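Long-range contacts in 4-hydroxy-tetrahydrodipicolinate synthase (Methylacidiphilum fumariolicum SolV, PDB 6T3T), which probably catalyses the condensation of pyruvate with aspartate semialdehyde to 4-hydroxy-tetrahydrodipicolinate, a step of lysine biosynthesis: residues I130-I135 / K156-I161; V100-P105 / R117-I122; H87-A92 / A124-P129; S183-D188 / G202-A207. One frame throughout, in Å; residues are numbered along the deposited sequence.

Contact 1 (I130-I135 / K156-I161). With SO4 (sulfate ion), chain E.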
loop_
_atom_site.group_PDB
_atom_site.type_symbol
_atom_site.label_atom_id
_atom_site.label_comp_id
_atom_site.label_asym_id
_atom_site.label_seq_id
_atom_site.Cartn_x
_atom_site.Cartn_y
_atom_site.Cartn_z
ATOM N N ILE A 130 31.881 1.530 -3.246
ATOM C CA ILE A 130 30.642 0.787 -3.042
ATOM C C ILE A 130 29.452 1.606 -3.532
ATOM O O ILE A 130 29.361 2.803 -3.252
ATOM C CB ILE A 130 30.458 0.422 -1.565
ATOM C CG1 ILE A 130 31.299 -0.828 -1.249
ATOM C CG2 ILE A 130 28.982 0.195 -1.245
ATOM C CD1 ILE A 130 31.705 -0.917 0.171
ATOM N N LEU A 131 28.567 0.973 -4.296
ATOM C CA LEU A 131 27.244 1.522 -4.590
ATOM C C LEU A 131 26.219 0.755 -3.762
ATOM O O LEU A 131 26.169 -0.477 -3.825
ATOM C CB LEU A 131 26.920 1.421 -6.085
ATOM C CG LEU A 131 27.724 2.232 -7.114
ATOM C CD1 LEU A 131 27.432 1.703 -8.514
ATOM C CD2 LEU A 131 27.383 3.729 -7.067
ATOM N N LEU A 132 25.443 1.473 -2.956
ATOM C CA LEU A 132 24.295 0.889 -2.287
ATOM C C LEU A 132 23.205 0.618 -3.311
ATOM O O LEU A 132 23.204 1.173 -4.414
ATOM C CB LEU A 132 23.746 1.830 -1.202
ATOM C CG LEU A 132 24.685 2.278 -0.070
ATOM C CD1 LEU A 132 23.966 3.206 0.913
ATOM C CD2 LEU A 132 25.315 1.055 0.662
ATOM N N TYR A 133 22.255 -0.239 -2.947
ATOM C CA TYR A 133 21.186 -0.559 -3.880
ATOM C C TYR A 133 19.887 -0.711 -3.097
ATOM O O TYR A 133 19.699 -1.690 -2.377
ATOM C CB TYR A 133 21.549 -1.797 -4.686
ATOM C CG TYR A 133 20.535 -2.341 -5.666
ATOM C CD1 TYR A 133 19.450 -1.593 -6.100
ATOM C CD2 TYR A 133 20.697 -3.616 -6.177
ATOM C CE1 TYR A 133 18.535 -2.119 -6.990
ATOM C CE2 TYR A 133 19.807 -4.149 -7.074
ATOM C CZ TYR A 133 18.730 -3.410 -7.478
ATOM O OH TYR A 133 17.866 -3.992 -8.365
ATOM N N ASN A 134 19.013 0.287 -3.210
ATOM C CA ASN A 134 17.746 0.307 -2.493
ATOM C C ASN A 134 16.647 -0.165 -3.432
ATOM O O ASN A 134 16.397 0.470 -4.461
ATOM C CB ASN A 134 17.422 1.698 -1.975
ATOM C CG ASN A 134 16.114 1.720 -1.237
ATOM O OD1 ASN A 134 15.869 0.855 -0.382
ATOM N ND2 ASN A 134 15.228 2.642 -1.615
ATOM N N ILE A 135 16.003 -1.276 -3.094
ATOM C CA ILE A 135 14.881 -1.757 -3.899
ATOM C C ILE A 135 13.871 -2.425 -2.969
ATOM O O ILE A 135 13.873 -3.658 -2.810
ATOM C CB ILE A 135 15.351 -2.671 -5.057
ATOM C CG1 ILE A 135 14.152 -3.149 -5.891
ATOM C CG2 ILE A 135 16.289 -3.835 -4.594
ATOM C CD1 ILE A 135 14.523 -3.491 -7.297
ATOM N N LYS A 156 33.885 6.329 3.843
ATOM C CA LYS A 156 34.267 7.147 2.709
ATOM C C LYS A 156 34.251 6.392 1.379
ATOM O O LYS A 156 34.254 7.034 0.321
ATOM C CB LYS A 156 35.619 7.793 3.037
ATOM C CG LYS A 156 36.483 8.162 1.888
ATOM C CD LYS A 156 37.932 8.019 2.312
ATOM C CE LYS A 156 38.486 6.703 1.854
ATOM N NZ LYS A 156 39.895 6.591 2.289
ATOM N N ASN A 157 34.287 5.058 1.386
ATOM C CA ASN A 157 34.198 4.302 0.139
ATOM C C ASN A 157 32.752 3.989 -0.306
ATOM O O ASN A 157 32.555 3.324 -1.334
ATOM C CB ASN A 157 34.995 2.995 0.217
ATOM C CG ASN A 157 34.599 2.137 1.405
ATOM O OD1 ASN A 157 34.213 2.646 2.456
ATOM N ND2 ASN A 157 34.679 0.840 1.230
ATOM N N ILE A 158 31.737 4.477 0.394
ATOM C CA ILE A 158 30.364 4.398 -0.103
ATOM C C ILE A 158 30.092 5.665 -0.923
ATOM O O ILE A 158 29.845 6.733 -0.365
ATOM C CB ILE A 158 29.359 4.236 1.048
ATOM C CG1 ILE A 158 29.688 2.948 1.834
ATOM C CG2 ILE A 158 27.912 4.273 0.507
ATOM C CD1 ILE A 158 28.785 2.697 3.012
ATOM N N VAL A 159 30.059 5.528 -2.251
ATOM C CA VAL A 159 30.170 6.648 -3.176
ATOM C C VAL A 159 28.873 6.932 -3.918
ATOM O O VAL A 159 28.831 7.878 -4.707
ATOM C CB VAL A 159 31.309 6.426 -4.194
ATOM C CG1 VAL A 159 32.677 6.480 -3.500
ATOM C CG2 VAL A 159 31.151 5.093 -4.920
ATOM N N GLY A 160 27.835 6.122 -3.743
ATOM C CA GLY A 160 26.598 6.375 -4.454
ATOM C C GLY A 160 25.573 5.310 -4.131
ATOM O O GLY A 160 25.808 4.423 -3.309
ATOM N N ILE A 161 24.449 5.383 -4.831
ATOM C CA ILE A 161 23.336 4.480 -4.602
ATOM C C ILE A 161 22.612 4.273 -5.929
ATOM O O ILE A 161 22.405 5.214 -6.697
ATOM C CB ILE A 161 22.387 5.036 -3.513
ATOM C CG1 ILE A 161 21.238 4.053 -3.230
ATOM C CG2 ILE A 161 21.862 6.466 -3.867
ATOM C CD1 ILE A 161 20.518 4.398 -1.928
HETATM S S SO4 E . 20.257 -5.447 -10.977
HETATM O O1 SO4 E . 20.453 -6.433 -12.044
HETATM O O2 SO4 E . 21.456 -4.663 -10.718
HETATM O O3 SO4 E . 19.994 -6.137 -9.719
HETATM O O4 SO4 E . 19.172 -4.567 -11.387
#

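Contact 2 (V100-P105 / R117-I122)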
loop_
_atom_site.group_PDB
_atom_site.type_symbol
_atom_site.label_atom_id
_atom_site.label_comp_id
_atom_site.label_asym_id
_atom_site.label_seq_id
_atom_site.Cartn_x
_atom_site.Cartn_y
_atom_site.Cartn_z
ATOM N N VAL A 100 31.738 -2.417 -6.212
ATOM C CA VAL A 100 30.685 -3.413 -6.019
ATOM C C VAL A 100 29.347 -2.727 -5.793
ATOM O O VAL A 100 29.279 -1.586 -5.334
ATOM C CB VAL A 100 30.950 -4.406 -4.860
ATOM C CG1 VAL A 100 32.075 -5.364 -5.208
ATOM C CG2 VAL A 100 31.206 -3.680 -3.526
ATOM N N LEU A 101 28.280 -3.421 -6.187
ATOM C CA LEU A 101 26.910 -2.994 -5.935
ATOM C C LEU A 101 26.324 -3.888 -4.855
ATOM O O LEU A 101 26.262 -5.105 -5.029
ATOM C CB LEU A 101 26.064 -3.098 -7.204
ATOM C CG LEU A 101 24.622 -2.622 -7.133
ATOM C CD1 LEU A 101 24.623 -1.099 -7.160
ATOM C CD2 LEU A 101 23.779 -3.183 -8.283
ATOM N N LEU A 102 25.856 -3.286 -3.758
ATOM C CA LEU A 102 25.381 -4.032 -2.589
ATOM C C LEU A 102 23.872 -3.801 -2.412
ATOM O O LEU A 102 23.446 -2.751 -1.933
ATOM C CB LEU A 102 26.151 -3.619 -1.332
ATOM C CG LEU A 102 27.677 -3.885 -1.301
ATOM C CD1 LEU A 102 28.346 -3.222 -0.079
ATOM C CD2 LEU A 102 27.997 -5.379 -1.336
ATOM N N VAL A 103 23.066 -4.781 -2.814
ATOM C CA VAL A 103 21.635 -4.708 -2.534
ATOM C C VAL A 103 21.430 -4.734 -1.028
ATOM O O VAL A 103 22.188 -5.379 -0.281
ATOM C CB VAL A 103 20.893 -5.882 -3.200
ATOM C CG1 VAL A 103 21.217 -7.203 -2.463
ATOM C CG2 VAL A 103 19.368 -5.631 -3.223
ATOM N N SER A 104 20.400 -4.025 -0.561
ATOM C CA SER A 104 20.088 -4.133 0.849
ATOM C C SER A 104 19.610 -5.559 1.132
ATOM O O SER A 104 19.074 -6.229 0.241
ATOM C CB SER A 104 19.028 -3.106 1.272
ATOM O OG SER A 104 17.842 -3.337 0.584
ATOM N N PRO A 105 19.868 -6.072 2.338
ATOM C CA PRO A 105 19.364 -7.398 2.706
ATOM C C PRO A 105 17.894 -7.569 2.364
ATOM O O PRO A 105 17.073 -6.680 2.591
ATOM C CB PRO A 105 19.600 -7.451 4.219
ATOM C CG PRO A 105 20.842 -6.655 4.416
ATOM C CD PRO A 105 20.762 -5.526 3.367
ATOM N N ARG A 117 24.794 -1.162 10.300
ATOM C CA ARG A 117 25.856 -2.104 10.666
ATOM C C ARG A 117 26.229 -3.022 9.508
ATOM O O ARG A 117 27.406 -3.351 9.330
ATOM C CB ARG A 117 25.436 -2.938 11.865
ATOM C CG ARG A 117 25.245 -2.132 13.128
ATOM C CD ARG A 117 24.803 -3.022 14.265
ATOM N NE ARG A 117 24.329 -2.236 15.408
ATOM C CZ ARG A 117 25.117 -1.780 16.369
ATOM N NH1 ARG A 117 26.418 -2.041 16.334
ATOM N NH2 ARG A 117 24.615 -1.062 17.362
ATOM N N HIS A 118 25.239 -3.467 8.725
ATOM C CA HIS A 118 25.514 -4.362 7.604
ATOM C C HIS A 118 26.418 -3.679 6.583
ATOM O O HIS A 118 27.482 -4.194 6.215
ATOM C CB HIS A 118 24.196 -4.790 6.958
ATOM C CG HIS A 118 24.338 -5.536 5.671
ATOM N ND1 HIS A 118 24.535 -6.900 5.624
ATOM C CD2 HIS A 118 24.252 -5.120 4.382
ATOM C CE1 HIS A 118 24.575 -7.289 4.361
ATOM N NE2 HIS A 118 24.398 -6.230 3.588
ATOM N N PHE A 119 25.996 -2.519 6.101
ATOM C CA PHE A 119 26.773 -1.844 5.069
ATOM C C PHE A 119 28.098 -1.321 5.627
ATOM O O PHE A 119 29.134 -1.437 4.959
ATOM C CB PHE A 119 25.945 -0.722 4.427
ATOM C CG PHE A 119 24.825 -1.225 3.507
ATOM C CD1 PHE A 119 25.125 -1.921 2.342
ATOM C CD2 PHE A 119 23.489 -0.976 3.794
ATOM C CE1 PHE A 119 24.116 -2.379 1.489
ATOM C CE2 PHE A 119 22.458 -1.435 2.933
ATOM C CZ PHE A 119 22.787 -2.157 1.796
ATOM N N SER A 120 28.115 -0.835 6.884
ATOM C CA SER A 120 29.382 -0.365 7.455
ATOM C C SER A 120 30.400 -1.495 7.557
ATOM O O SER A 120 31.582 -1.295 7.258
ATOM C CB SER A 120 29.183 0.262 8.828
ATOM O OG SER A 120 28.368 1.410 8.750
ATOM N N ALA A 121 29.964 -2.678 7.970
ATOM C CA ALA A 121 30.882 -3.798 8.101
ATOM C C ALA A 121 31.473 -4.188 6.752
ATOM O O ALA A 121 32.659 -4.498 6.671
ATOM C CB ALA A 121 30.173 -4.993 8.739
ATOM N N ILE A 122 30.652 -4.182 5.684
ATOM C CA ILE A 122 31.144 -4.510 4.342
ATOM C C ILE A 122 32.087 -3.424 3.841
ATOM O O ILE A 122 33.166 -3.712 3.312
ATOM C CB ILE A 122 29.981 -4.715 3.350
ATOM C CG1 ILE A 122 29.018 -5.806 3.828
ATOM C CG2 ILE A 122 30.550 -5.042 1.933
ATOM C CD1 ILE A 122 27.610 -5.740 3.171
HETATM O O HOH W 1 23.771 -6.995 0.926
#

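Contact 3 (H87-A92 / A124-P129)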
loop_
_atom_site.group_PDB
_atom_site.type_symbol
_atom_site.label_atom_id
_atom_site.label_comp_id
_atom_site.label_asym_id
_atom_site.label_seq_id
_atom_site.Cartn_x
_atom_site.Cartn_y
_atom_site.Cartn_z
ATOM N N HIS A 87 32.428 -11.826 1.998
ATOM C CA HIS A 87 33.206 -12.814 1.257
ATOM C C HIS A 87 33.105 -12.572 -0.237
ATOM O O HIS A 87 34.123 -12.520 -0.933
ATOM C CB HIS A 87 32.739 -14.229 1.617
ATOM C CG HIS A 87 33.466 -15.316 0.879
ATOM N ND1 HIS A 87 34.785 -15.638 1.131
ATOM C CD2 HIS A 87 33.059 -16.153 -0.107
ATOM C CE1 HIS A 87 35.157 -16.624 0.332
ATOM N NE2 HIS A 87 34.130 -16.952 -0.431
ATOM N N LEU A 88 31.880 -12.361 -0.737
ATOM C CA LEU A 88 31.672 -12.051 -2.153
ATOM C C LEU A 88 32.402 -10.777 -2.549
ATOM O O LEU A 88 33.022 -10.715 -3.617
ATOM C CB LEU A 88 30.167 -11.880 -2.452
ATOM C CG LEU A 88 29.380 -13.184 -2.555
ATOM C CD1 LEU A 88 27.850 -12.936 -2.649
ATOM C CD2 LEU A 88 29.921 -14.029 -3.723
ATOM N N THR A 89 32.356 -9.752 -1.703
ATOM C CA THR A 89 33.040 -8.514 -2.067
ATOM C C THR A 89 34.547 -8.715 -2.123
ATOM O O THR A 89 35.218 -8.212 -3.031
ATOM C CB THR A 89 32.681 -7.402 -1.088
ATOM O OG1 THR A 89 31.263 -7.198 -1.128
ATOM C CG2 THR A 89 33.402 -6.104 -1.473
ATOM N N LYS A 90 35.102 -9.473 -1.182
ATOM C CA LYS A 90 36.540 -9.687 -1.220
ATOM C C LYS A 90 36.932 -10.477 -2.453
ATOM O O LYS A 90 37.957 -10.190 -3.079
ATOM C CB LYS A 90 36.990 -10.383 0.050
ATOM C CG LYS A 90 37.075 -9.404 1.224
ATOM C CD LYS A 90 37.009 -10.128 2.558
ATOM C CE LYS A 90 37.358 -9.204 3.694
ATOM N NZ LYS A 90 38.485 -9.770 4.487
ATOM N N GLU A 91 36.108 -11.445 -2.848
ATOM C CA GLU A 91 36.420 -12.186 -4.058
ATOM C C GLU A 91 36.412 -11.282 -5.279
ATOM O O GLU A 91 37.286 -11.401 -6.153
ATOM C CB GLU A 91 35.455 -13.352 -4.229
ATOM C CG GLU A 91 35.650 -14.407 -3.166
ATOM C CD GLU A 91 37.066 -14.977 -3.172
ATOM O OE1 GLU A 91 37.593 -15.262 -4.270
ATOM O OE2 GLU A 91 37.658 -15.122 -2.070
ATOM N N ALA A 92 35.464 -10.342 -5.342
ATOM C CA ALA A 92 35.435 -9.415 -6.471
ATOM C C ALA A 92 36.668 -8.531 -6.480
ATOM O O ALA A 92 37.190 -8.182 -7.548
ATOM C CB ALA A 92 34.171 -8.551 -6.424
ATOM N N ALA A 124 33.950 -1.432 5.581
ATOM C CA ALA A 124 35.209 -1.517 6.323
ATOM C C ALA A 124 36.082 -2.683 5.876
ATOM O O ALA A 124 37.298 -2.669 6.111
ATOM C CB ALA A 124 34.922 -1.648 7.814
ATOM N N SER A 125 35.494 -3.705 5.268
ATOM C CA SER A 125 36.282 -4.860 4.894
ATOM C C SER A 125 37.006 -4.673 3.575
ATOM O O SER A 125 37.856 -5.505 3.246
ATOM C CB SER A 125 35.394 -6.099 4.802
ATOM O OG SER A 125 34.582 -6.014 3.656
ATOM N N THR A 126 36.716 -3.603 2.821
ATOM C CA THR A 126 37.242 -3.486 1.468
ATOM C C THR A 126 37.694 -2.065 1.172
ATOM O O THR A 126 37.166 -1.103 1.730
ATOM C CB THR A 126 36.190 -3.910 0.439
ATOM O OG1 THR A 126 36.767 -3.829 -0.854
ATOM C CG2 THR A 126 34.955 -2.989 0.481
ATOM N N SER A 127 38.666 -1.940 0.269
ATOM C CA SER A 127 39.034 -0.633 -0.265
ATOM C C SER A 127 38.257 -0.272 -1.526
ATOM O O SER A 127 38.412 0.846 -2.034
ATOM C CB SER A 127 40.535 -0.566 -0.567
ATOM O OG SER A 127 40.880 -1.547 -1.522
ATOM N N LEU A 128 37.445 -1.182 -2.046
ATOM C CA LEU A 128 36.679 -0.898 -3.253
ATOM C C LEU A 128 35.636 0.198 -3.002
ATOM O O LEU A 128 35.053 0.277 -1.908
ATOM C CB LEU A 128 35.982 -2.168 -3.745
ATOM C CG LEU A 128 36.894 -3.225 -4.372
ATOM C CD1 LEU A 128 36.066 -4.432 -4.770
ATOM C CD2 LEU A 128 37.630 -2.656 -5.571
ATOM N N PRO A 129 35.377 1.054 -3.987
ATOM C CA PRO A 129 34.177 1.903 -3.923
ATOM C C PRO A 129 32.930 1.035 -3.914
ATOM O O PRO A 129 32.898 -0.035 -4.523
ATOM C CB PRO A 129 34.258 2.744 -5.204
ATOM C CG PRO A 129 35.716 2.677 -5.606
ATOM C CD PRO A 129 36.154 1.298 -5.218
#

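Contact 4 (S183-D188 / G202-A207)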
loop_
_atom_site.group_PDB
_atom_site.type_symbol
_atom_site.label_atom_id
_atom_site.label_comp_id
_atom_site.label_asym_id
_atom_site.label_seq_id
_atom_site.Cartn_x
_atom_site.Cartn_y
_atom_site.Cartn_z
ATOM N N SER A 183 26.829 9.942 -5.720
ATOM C CA SER A 183 26.146 9.756 -6.997
ATOM C C SER A 183 24.859 8.964 -6.822
ATOM O O SER A 183 24.895 7.818 -6.371
ATOM C CB SER A 183 27.056 9.052 -7.989
ATOM O OG SER A 183 28.169 9.851 -8.240
ATOM N N ILE A 184 23.720 9.563 -7.163
ATOM C CA ILE A 184 22.455 8.839 -7.165
ATOM C C ILE A 184 22.164 8.382 -8.583
ATOM O O ILE A 184 22.105 9.203 -9.506
ATOM C CB ILE A 184 21.297 9.684 -6.628
ATOM C CG1 ILE A 184 21.637 10.232 -5.235
ATOM C CG2 ILE A 184 20.029 8.806 -6.605
ATOM C CD1 ILE A 184 21.018 11.591 -4.971
ATOM N N LEU A 185 21.965 7.081 -8.760
ATOM C CA LEU A 185 21.667 6.491 -10.062
ATOM C C LEU A 185 20.248 5.941 -10.077
ATOM O O LEU A 185 19.759 5.390 -9.073
ATOM C CB LEU A 185 22.670 5.377 -10.413
ATOM C CG LEU A 185 24.130 5.758 -10.150
ATOM C CD1 LEU A 185 25.072 4.529 -10.106
ATOM C CD2 LEU A 185 24.615 6.808 -11.166
ATOM N N SER A 186 19.570 6.128 -11.206
ATOM C CA SER A 186 18.286 5.467 -11.387
ATOM C C SER A 186 18.487 3.961 -11.402
ATOM O O SER A 186 19.434 3.446 -12.006
ATOM C CB SER A 186 17.623 5.910 -12.687
ATOM O OG SER A 186 16.334 5.304 -12.803
ATOM N N GLY A 187 17.604 3.250 -10.710
ATOM C CA GLY A 187 17.524 1.824 -10.863
ATOM C C GLY A 187 16.317 1.378 -11.651
ATOM O O GLY A 187 16.000 0.181 -11.644
ATOM N N ASP A 188 15.624 2.287 -12.330
ATOM C CA ASP A 188 14.386 1.964 -13.048
ATOM C C ASP A 188 14.401 2.792 -14.318
ATOM O O ASP A 188 14.377 4.020 -14.243
ATOM C CB ASP A 188 13.158 2.269 -12.183
ATOM C CG ASP A 188 11.822 2.065 -12.915
ATOM O OD1 ASP A 188 11.777 1.679 -14.106
ATOM O OD2 ASP A 188 10.790 2.289 -12.258
ATOM N N GLY A 202 22.890 9.371 -13.450
ATOM C CA GLY A 202 23.010 8.240 -14.343
ATOM C C GLY A 202 22.038 7.138 -13.974
ATOM O O GLY A 202 21.101 7.335 -13.190
ATOM N N VAL A 203 22.283 5.971 -14.558
ATOM C CA VAL A 203 21.349 4.859 -14.455
ATOM C C VAL A 203 22.122 3.550 -14.440
ATOM O O VAL A 203 23.115 3.389 -15.150
ATOM C CB VAL A 203 20.324 4.911 -15.615
ATOM C CG1 VAL A 203 21.027 4.734 -16.986
ATOM C CG2 VAL A 203 19.226 3.915 -15.394
ATOM N N VAL A 204 21.680 2.627 -13.600
ATOM C CA VAL A 204 21.989 1.221 -13.764
ATOM C C VAL A 204 20.793 0.619 -14.490
ATOM O O VAL A 204 19.719 0.443 -13.902
ATOM C CB VAL A 204 22.250 0.530 -12.422
ATOM C CG1 VAL A 204 22.619 -0.941 -12.657
ATOM C CG2 VAL A 204 23.358 1.256 -11.647
ATOM N N SER A 205 20.988 0.303 -15.762
ATOM C CA SER A 205 19.918 0.136 -16.724
ATOM C C SER A 205 19.712 -1.321 -17.107
ATOM O O SER A 205 20.668 -2.089 -17.213
ATOM C CB SER A 205 20.222 0.951 -17.982
ATOM O OG SER A 205 19.415 0.539 -19.037
ATOM N N VAL A 206 18.448 -1.683 -17.308
ATOM C CA VAL A 206 18.092 -2.942 -17.944
ATOM C C VAL A 206 17.963 -2.777 -19.440
ATOM O O VAL A 206 18.455 -3.614 -20.190
ATOM C CB VAL A 206 16.776 -3.498 -17.365
ATOM C CG1 VAL A 206 16.354 -4.782 -18.137
ATOM C CG2 VAL A 206 16.902 -3.747 -15.881
ATOM N N ALA A 207 17.284 -1.698 -19.878
ATOM C CA ALA A 207 16.998 -1.523 -21.302
ATOM C C ALA A 207 18.272 -1.446 -22.133
ATOM O O ALA A 207 18.261 -1.841 -23.299
ATOM C CB ALA A 207 16.183 -0.249 -21.540
#

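Contact 1 (I130-I135 / K156-I161)
Three backbone hydrogen bonds tie I130 and L132 to the 157-160 backbone. I130 N donates a bent hydrogen bond to N157 O over 2.7 Å. V159 N returns a straighter bond to I130 O, 3.0 Å long at 168°, and L132 N donates to G160 O from a position tilted out of the carbonyl plane. Weaker CA-H...O contacts fill in the ladder, among them I161 CA to L132 O at 3.3 Å. The two strands run parallel at an angle of 33°, the marked twist of a TIM (beta/alpha)8 barrel, in which 130-134 and 158-163 are adjacent staves.

Apolar contacts gather on the face that bears I130, L132, I158 and I161. L132 and I158 slant across each other, with I158 CG2 set against the branch point L132 CG at 3.8 Å. I161 CG1, anti to its backbone N (chi1 -178°), lies along L132 CB at 3.9 Å. L151 of helix 145-154 and F119 of helix 112-125 close over this layer. L131 points to the other face, where its CD2 rests on the backbone of G160, a residue with no side chain to obstruct it.

Polar side chains lie near both ends. The N157 amide, whose ND2 bonds to A123 O and L128 O, runs alongside I130. N134 is held by I143, D142 and E163. Y133, the predicted proton donor/acceptor, leaves the strand away from 156-161, and its side chain lies close to K162, the predicted Schiff-base lysine, and to T44; a sulfate oxygen lies at its ring edge, near the ring plane.

Contact 2 (V100-P105 / R117-I122)
L102 leaves strand 100-103 toward helix 117-122 and meets two of its side chains in succession. Its CB touches the edge of the F119 ring in the ring plane, 3.7 Å from F119 CE1. CG lies anti to the carbonyl carbon (chi1 -63°), and from there CD1 runs tip to tip into I122 CG2; the 3.5 Å between L102 CD1 and I122 CG2 is tighter than usual van der Waals contact. CD2 is the looser branch, 4.2 Å from I122 CG2. Beyond L102, the rim of the F119 ring continues along the backbone, its CZ 3.5 Å from S104 CA, while H118 CD2 of the same helix sits over the centre of one ring face.

The H118 imidazole is itself sandwiched. P105 CG stands 3.6 Å from the H118 ring centroid, 6° off the ring normal, a CH-pi contact, and I122 CD1 lies over the opposite face nearer the rim. A water donates to V103 O and also bonds H118 NE2 at 2.8 Å in the ring plane, and H118 ND1 is bonded to T82 OG1, so both ring nitrogens have partners that fix its rotation. P270 of the second subunit packs on P105 and H118.

Strand and helix run nearly antiparallel, at 160°, as expected for the first half of a beta-alpha-beta crossover: strand 99-103, helix 112-125 and strand 130-134 form one such unit of the TIM barrel.

Contact 3 (H87-A92 / A124-P129)
The first torsions of T89 and T126 turn methyl to methyl. T89 OG1 sits beside its own backbone N (chi1 -60°), which puts CG2 anti to that N; T126 has its hydroxyl in the anti place instead (chi1 -178°), leaving its CG2 between N and the carbonyl carbon. The two side chains cross at about a right angle, with T89 CG2 4.0 Å from T126 CG2 and equally near T126 CB.

The hydroxyls of this pair are engaged elsewhere. T126 OG1 accepts from L128 N at 3.0 Å, with a nearly straight N-H...O angle of 167°, closing an ST turn just beyond the end of helix 112-125; it is also bonded to E93. T89 OG1 bonds to T77 OG1 and to A85 O one turn back in its helix. With the hydroxyls given to these partners, T89 CG2 meets T126 mainly through carbon.

On the more exposed side, the aliphatic part of K90 lies by S125: K90 CE is 3.8 Å from S125 CB and the same distance from S125 O. S125 OG is bonded to I122 O in its own helix. L128, just after the turn, brings its CD1 to 4.2 Å from T89 O, a light contact on the other flank.

The arrangement joins helix 82-95 to the loop that leads from helix 112-125 into strand 130-134. Beneath it is strand 99-103, whose V100 touches T89, A92 and L128, and whose L102 also touches T89. E93 reaches from helix 82-95 to S127 as well as T126, and on its other flank helix 82-95 meets helix 53-67 through L88 and E91.

Contact 4 (S183-D188 / G202-A207)
S186 bonds the residues on either side of V203, G202 and V204. S186 N donates to G202 O over 2.8 Å at an N-H...O angle of 159°, tilted out of the carbonyl plane. V204 N then donates to S186 O at 2.9 Å and meets that carbonyl almost head-on. This alternation is the parallel-strand pattern. Two CA-H...O contacts lie beside it: L185 CA to G202 O at 3.3 Å, and V203 CA to S186 O.

The S186 hydroxyl serves the chain just after the strand. Anti to the backbone N (chi1 -177°), OG accepts from D188 N at 3.1 Å and forms an ST turn as the strand ends; it also has a weak bond to T192 OG1 of helix 192-197.

Around the ladder, S186 and V203 share one face: V203 CG2 approaches S186 CB to 3.7 Å and lies closer still to S186 O. On the other face L185 spreads over G202, its CD2 packed directly on the backbone there, 3.8 Å from G202 CA, which the absence of a side chain allows. L185 CD1 reaches on, crossing V204 CG2 at 4.0 Å. V204 is a predicted pyruvate-binding residue and touches K162, the predicted Schiff-base lysine; a sulfate ion lies nearby.

The strands, whose axes make an angle of 46°, are the seventh and eighth of the barrel and flank helix 192-197 in a beta-alpha-beta unit. F195 and T192 of that helix pack on S186 and V203, V219 of helix 212-223 also packs on V203, and strand 158-163 borders 183-186 on its far edge.

Overall arrangement
Contacts 1 and 4 are buried strand-to-strand pairings in one barrel, joined by backbone bonds between I161 and residues S183 and L185; both hold residues of the predicted active site. Contact 2, also buried, lies one layer out, where side chains rather than backbone bonds join strand 99-103 to its helix, though L102 also bonds L131 of contact 1. Contact 3 lies farthest from the chain centre and is only partly buried: methyls and a lysine chain meet lightly. It shares helix 112-125 with contact 2, which is nested within its loop. Contacts 1 and 2 touch the second subunit; contacts 3 and 4 touch no other chain.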